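Local coordinates for STAS/SEC14 domain-containing protein (Shewanella loihica PV-4, PDB 2Q3L) that is of unknown function but adopts a SpoIIAA-like (STAS/SEC14) fold and may associate with membranes or bind a ligand, at residues Gly12-Gln17 against Glu116-Ala121; Asp19-Phe24 against Asp120-Leu125. All coordinates share one frame; numbering follows the deposited sequence. Where two conformers were deposited one is given.

Contact 1 of 2, residues Gly12-Gln17 against Glu116-Ala121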
# COMPACT_ATOMS: atom_id res chain seq x y z
N GLY A 12 -2.41 -12.28 -17.44
CA GLY A 12 -2.27 -13.47 -18.23
C GLY A 12 -2.48 -13.17 -19.70
O GLY A 12 -2.88 -12.08 -20.04
N ILE A 13 -2.20 -14.15 -20.55
CA ILE A 13 -2.43 -14.01 -21.97
C ILE A 13 -3.57 -14.96 -22.26
O ILE A 13 -3.48 -16.13 -21.92
CB ILE A 13 -1.16 -14.20 -22.78
CG1 ILE A 13 -0.23 -13.01 -22.45
CG2 ILE A 13 -1.53 -14.22 -24.28
CD1 ILE A 13 1.19 -13.16 -22.97
N GLU A 14 -4.67 -14.40 -22.78
CA GLU A 14 -5.90 -15.14 -23.07
C GLU A 14 -6.16 -15.19 -24.59
O GLU A 14 -5.53 -14.50 -25.38
CB GLU A 14 -7.13 -14.54 -22.32
CG GLU A 14 -7.13 -14.73 -20.77
CD GLU A 14 -8.49 -14.48 -20.03
OE1 GLU A 14 -9.34 -13.64 -20.42
OE2 GLU A 14 -8.70 -15.15 -19.00
N ARG A 15 -7.11 -16.03 -24.97
CA ARG A 15 -7.50 -16.21 -26.35
C ARG A 15 -8.98 -15.95 -26.54
O ARG A 15 -9.76 -16.31 -25.69
CB ARG A 15 -7.21 -17.65 -26.71
CG ARG A 15 -7.67 -18.12 -28.01
CD ARG A 15 -7.19 -19.53 -28.14
NE ARG A 15 -7.72 -20.16 -29.33
CZ ARG A 15 -7.26 -21.32 -29.82
NH1 ARG A 15 -6.25 -21.96 -29.24
NH2 ARG A 15 -7.80 -21.82 -30.92
N SER A 16 -9.33 -15.33 -27.67
CA SER A 16 -10.70 -15.17 -28.14
C SER A 16 -10.71 -15.56 -29.62
O SER A 16 -10.33 -14.77 -30.49
CB SER A 16 -11.22 -13.75 -27.97
OG SER A 16 -12.56 -13.71 -28.46
N GLN A 17 -11.14 -16.78 -29.91
CA GLN A 17 -11.18 -17.26 -31.30
C GLN A 17 -9.75 -17.39 -31.81
O GLN A 17 -8.99 -18.13 -31.19
CB GLN A 17 -12.07 -16.37 -32.18
CG GLN A 17 -13.54 -16.40 -31.72
CD GLN A 17 -14.47 -15.51 -32.52
OE1 GLN A 17 -15.19 -16.00 -33.41
NE2 GLN A 17 -14.47 -14.21 -32.22
N GLU A 116 -19.30 -3.21 -19.81
CA GLU A 116 -19.81 -3.96 -18.67
C GLU A 116 -19.85 -5.45 -19.03
O GLU A 116 -19.76 -6.28 -18.16
CB GLU A 116 -21.20 -3.47 -18.28
CG GLU A 116 -21.17 -2.01 -17.85
CD GLU A 116 -22.40 -1.54 -17.11
OE1 GLU A 116 -23.46 -2.19 -17.20
OE2 GLU A 116 -22.30 -0.49 -16.44
N ASP A 117 -19.99 -5.79 -20.31
CA ASP A 117 -20.00 -7.17 -20.78
C ASP A 117 -18.66 -7.60 -21.47
O ASP A 117 -18.24 -6.99 -22.45
CB ASP A 117 -21.14 -7.36 -21.77
CG ASP A 117 -21.27 -8.80 -22.22
OD1 ASP A 117 -21.62 -9.63 -21.37
OD2 ASP A 117 -21.01 -9.09 -23.41
N LYS A 118 -18.04 -8.66 -20.95
CA LYS A 118 -16.80 -9.23 -21.47
C LYS A 118 -16.94 -9.64 -22.94
O LYS A 118 -16.07 -9.30 -23.75
CB LYS A 118 -16.35 -10.41 -20.60
CG LYS A 118 -14.90 -10.95 -20.82
CD LYS A 118 -14.50 -11.90 -19.64
CE LYS A 118 -12.98 -12.03 -19.39
NZ LYS A 118 -12.30 -12.99 -20.32
N ARG A 119 -18.02 -10.32 -23.31
CA ARG A 119 -18.22 -10.74 -24.72
C ARG A 119 -18.30 -9.53 -25.68
O ARG A 119 -17.76 -9.55 -26.78
CB ARG A 119 -19.43 -11.68 -24.84
N ASP A 120 -19.00 -8.48 -25.29
CA ASP A 120 -18.96 -7.24 -26.06
C ASP A 120 -17.55 -6.65 -26.15
O ASP A 120 -17.15 -6.18 -27.20
CB ASP A 120 -19.83 -6.17 -25.43
CG ASP A 120 -21.29 -6.31 -25.76
OD1 ASP A 120 -21.65 -6.78 -26.86
OD2 ASP A 120 -22.10 -5.87 -24.93
N ALA A 121 -16.83 -6.64 -25.02
CA ALA A 121 -15.50 -6.07 -24.98
C ALA A 121 -14.58 -6.85 -25.90
O ALA A 121 -13.86 -6.27 -26.73
CB ALA A 121 -14.97 -6.09 -23.57

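Contact 2 of 2, residues Asp19-Phe24 against Asp120-Leu125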
# COMPACT_ATOMS: atom_id res chain seq x y z
N ASP A 19 -7.44 -14.89 -31.87
CA ASP A 19 -6.66 -13.77 -31.38
C ASP A 19 -6.25 -13.98 -29.93
O ASP A 19 -7.00 -14.50 -29.11
CB ASP A 19 -7.49 -12.49 -31.49
CG ASP A 19 -8.01 -12.26 -32.89
OD1 ASP A 19 -7.17 -11.99 -33.76
OD2 ASP A 19 -9.25 -12.37 -33.12
N PHE A 20 -5.02 -13.59 -29.63
CA PHE A 20 -4.53 -13.59 -28.27
C PHE A 20 -4.65 -12.15 -27.74
O PHE A 20 -4.63 -11.20 -28.51
CB PHE A 20 -3.09 -14.07 -28.17
CG PHE A 20 -2.93 -15.55 -28.37
CD1 PHE A 20 -3.35 -16.45 -27.39
CD2 PHE A 20 -2.30 -16.05 -29.52
CE1 PHE A 20 -3.20 -17.83 -27.56
CE2 PHE A 20 -2.12 -17.44 -29.70
CZ PHE A 20 -2.60 -18.33 -28.73
N TYR A 21 -4.87 -11.98 -26.45
CA TYR A 21 -4.93 -10.65 -25.87
C TYR A 21 -4.33 -10.74 -24.47
O TYR A 21 -4.30 -11.82 -23.86
CB TYR A 21 -6.36 -10.07 -25.84
CG TYR A 21 -7.36 -10.84 -25.01
CD1 TYR A 21 -8.07 -11.92 -25.56
CD2 TYR A 21 -7.61 -10.50 -23.69
CE1 TYR A 21 -9.00 -12.64 -24.79
CE2 TYR A 21 -8.52 -11.21 -22.92
CZ TYR A 21 -9.21 -12.27 -23.46
OH TYR A 21 -10.11 -12.97 -22.67
N LEU A 22 -3.86 -9.61 -23.99
CA LEU A 22 -3.26 -9.50 -22.69
C LEU A 22 -4.39 -9.16 -21.72
O LEU A 22 -5.19 -8.28 -21.99
CB LEU A 22 -2.16 -8.43 -22.73
CG LEU A 22 -1.28 -8.28 -21.51
CD1 LEU A 22 -0.62 -9.58 -21.15
CD2 LEU A 22 -0.24 -7.13 -21.71
N ALA A 23 -4.49 -9.93 -20.64
CA ALA A 23 -5.59 -9.77 -19.69
C ALA A 23 -5.07 -9.41 -18.33
O ALA A 23 -4.09 -10.00 -17.85
CB ALA A 23 -6.42 -11.05 -19.58
N PHE A 24 -5.74 -8.44 -17.73
CA PHE A 24 -5.45 -8.01 -16.37
C PHE A 24 -6.74 -8.03 -15.59
O PHE A 24 -7.83 -7.79 -16.13
CB PHE A 24 -4.98 -6.56 -16.33
CG PHE A 24 -3.77 -6.27 -17.15
CD1 PHE A 24 -3.89 -6.03 -18.49
CD2 PHE A 24 -2.51 -6.19 -16.55
CE1 PHE A 24 -2.78 -5.76 -19.25
CE2 PHE A 24 -1.38 -5.90 -17.30
CZ PHE A 24 -1.52 -5.69 -18.65
N ASP A 120 -19.00 -8.48 -25.29
CA ASP A 120 -18.96 -7.24 -26.06
C ASP A 120 -17.55 -6.65 -26.15
O ASP A 120 -17.15 -6.18 -27.20
CB ASP A 120 -19.83 -6.17 -25.43
CG ASP A 120 -21.29 -6.31 -25.76
OD1 ASP A 120 -21.65 -6.78 -26.86
OD2 ASP A 120 -22.10 -5.87 -24.93
N ALA A 121 -16.83 -6.64 -25.02
CA ALA A 121 -15.50 -6.07 -24.98
C ALA A 121 -14.58 -6.85 -25.90
O ALA A 121 -13.86 -6.27 -26.73
CB ALA A 121 -14.97 -6.09 -23.57
N LEU A 122 -14.62 -8.17 -25.79
CA LEU A 122 -13.77 -9.01 -26.65
C LEU A 122 -14.11 -8.93 -28.10
O LEU A 122 -13.23 -9.12 -28.91
CB LEU A 122 -13.77 -10.48 -26.21
CG LEU A 122 -13.09 -10.67 -24.86
CD1 LEU A 122 -13.12 -12.12 -24.46
CD2 LEU A 122 -11.67 -10.15 -24.91
N ASP A 123 -15.37 -8.68 -28.44
CA ASP A 123 -15.76 -8.54 -29.82
C ASP A 123 -15.10 -7.28 -30.42
O ASP A 123 -14.61 -7.31 -31.55
CB ASP A 123 -17.29 -8.43 -29.91
CG ASP A 123 -17.78 -8.24 -31.33
OD1 ASP A 123 -17.04 -8.59 -32.28
OD2 ASP A 123 -18.90 -7.72 -31.52
N TRP A 124 -15.10 -6.19 -29.65
CA TRP A 124 -14.50 -4.92 -30.08
C TRP A 124 -12.97 -4.98 -30.01
O TRP A 124 -12.27 -4.46 -30.89
CB TRP A 124 -15.03 -3.77 -29.21
CG TRP A 124 -14.32 -2.47 -29.40
CD1 TRP A 124 -14.63 -1.50 -30.30
CD2 TRP A 124 -13.19 -1.98 -28.65
NE1 TRP A 124 -13.75 -0.44 -30.18
CE2 TRP A 124 -12.85 -0.72 -29.17
CE3 TRP A 124 -12.44 -2.49 -27.59
CZ2 TRP A 124 -11.78 0.03 -28.66
CZ3 TRP A 124 -11.42 -1.75 -27.08
CH2 TRP A 124 -11.09 -0.49 -27.61
N LEU A 125 -12.47 -5.63 -28.98
CA LEU A 125 -11.04 -5.66 -28.74
C LEU A 125 -10.26 -6.36 -29.81
O LEU A 125 -9.23 -5.86 -30.24
CB LEU A 125 -10.72 -6.34 -27.42
CG LEU A 125 -9.26 -6.25 -26.90
CD1 LEU A 125 -8.85 -4.81 -26.67
CD2 LEU A 125 -9.08 -7.04 -25.60

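Contact 1 of 2, residues Gly12-Gln17 against Glu116-Ala121
Lys118 reaches from the first turn of helix 118-125 to Glu14 on strand 7-16. In the conformer of Glu14 described here, Lys118 NZ donates to Glu14 OE1 at 3.0 Å, a hydrogen bond within a salt bridge; a second conformer of Glu14 makes the link less certain. The ammonium meets OE1 on the syn side of the carboxylate and lies 15° out of its plane. OE1 is the oxygen engaged, for Glu14 CD is already 4.1 Å from Lys118 NZ. The two chains cross at about a right angle. Lys118 has CG anti to the backbone N (chi1 -168°) and runs nearly straight until the last torsion (chi4 -82°), which turns NZ toward the acid; Glu14 meets it with a chain extended beyond CG. The one contact between the segments is this pair, and it buries 55 Å², both sides summed, so the link is ionic and at the surface. In the next shell, backbone hydrogen bonds of Gly12 with Ala23 and of Glu14 with Tyr21 fix the strand that carries the acid. The helix start is set by Asp117 at the N-cap: its OD2 accepts from Asp120 N at 2.8 Å, while Ala121 N bonds to Asp117 O at 3.0 Å as the first turn closes. Ala121 packs on Ala89 and Ile91 of strand 85-91, seating this turn against the sheet. The result is a surface salt bridge between the outermost antiparallel strand and the N-capped C-terminal helix of a SpoIIAA-like alpha/beta fold.

Contact 2 of 2, residues Asp19-Phe24 against Asp120-Leu125
The phenol ring of Tyr21 receives Leu122 CD2 over one face: the methyl sits 3.7 Å from the ring centroid and 19° off the ring normal, the geometry of a CH-pi contact. It is offset toward the rim, and its closest ring atom is Tyr21 CZ at 3.6 Å. The other methyl, Leu122 CD1, comes to Tyr21 OH at 3.6 Å, so the branched end of the leucine spans the hydroxyl-bearing part of the ring. Leu125 approaches the ring obliquely and touches the root of the side chain, its CD2 lying 4.1 Å from Tyr21 CB. Tyr21 CG stands between the backbone N and the carbonyl carbon (chi1 62°), a rotamer that directs the ring to Leu122. Replacing Tyr21 by an alanine is likely to strip Leu122 CD2 of its ring face and open a gap between strand and helix. Leu122 also packs on Leu57 and Leu125 on Val55, both of strand 54-66, so the two leucines, three positions apart on one helix face, bridge neighbouring strands. The 137 Å² buried between the two segments, both sides summed, belongs to the apolar helix-on-sheet layer of the SpoIIAA-like fold.

Contacts 1 and 2 have centres about 4 Å apart and lie on the same side of the chain's centre. Both end on helix 118-125, sharing Asp120 and Ala121, and their strands 7-16 and 19-30 are antiparallel neighbours. Tyr21 joins the two, its ring in contact 2 and its hydroxyl beside the ion pair of contact 1: Tyr21 OH lies 2.5 Å from Glu14 OE1 and 3.2 Å from Lys118 NZ, both weak hydrogen bonds at most, the first doubtful because it is short and rests on one of two Glu14 conformers. The exposed ionic link of contact 1 thus borders the buried packing of contact 2. None of the sodium site residues Asn105, Thr108 and Gly110 belongs to either contact; the Leu125 side chain is about 12 Å from the ion.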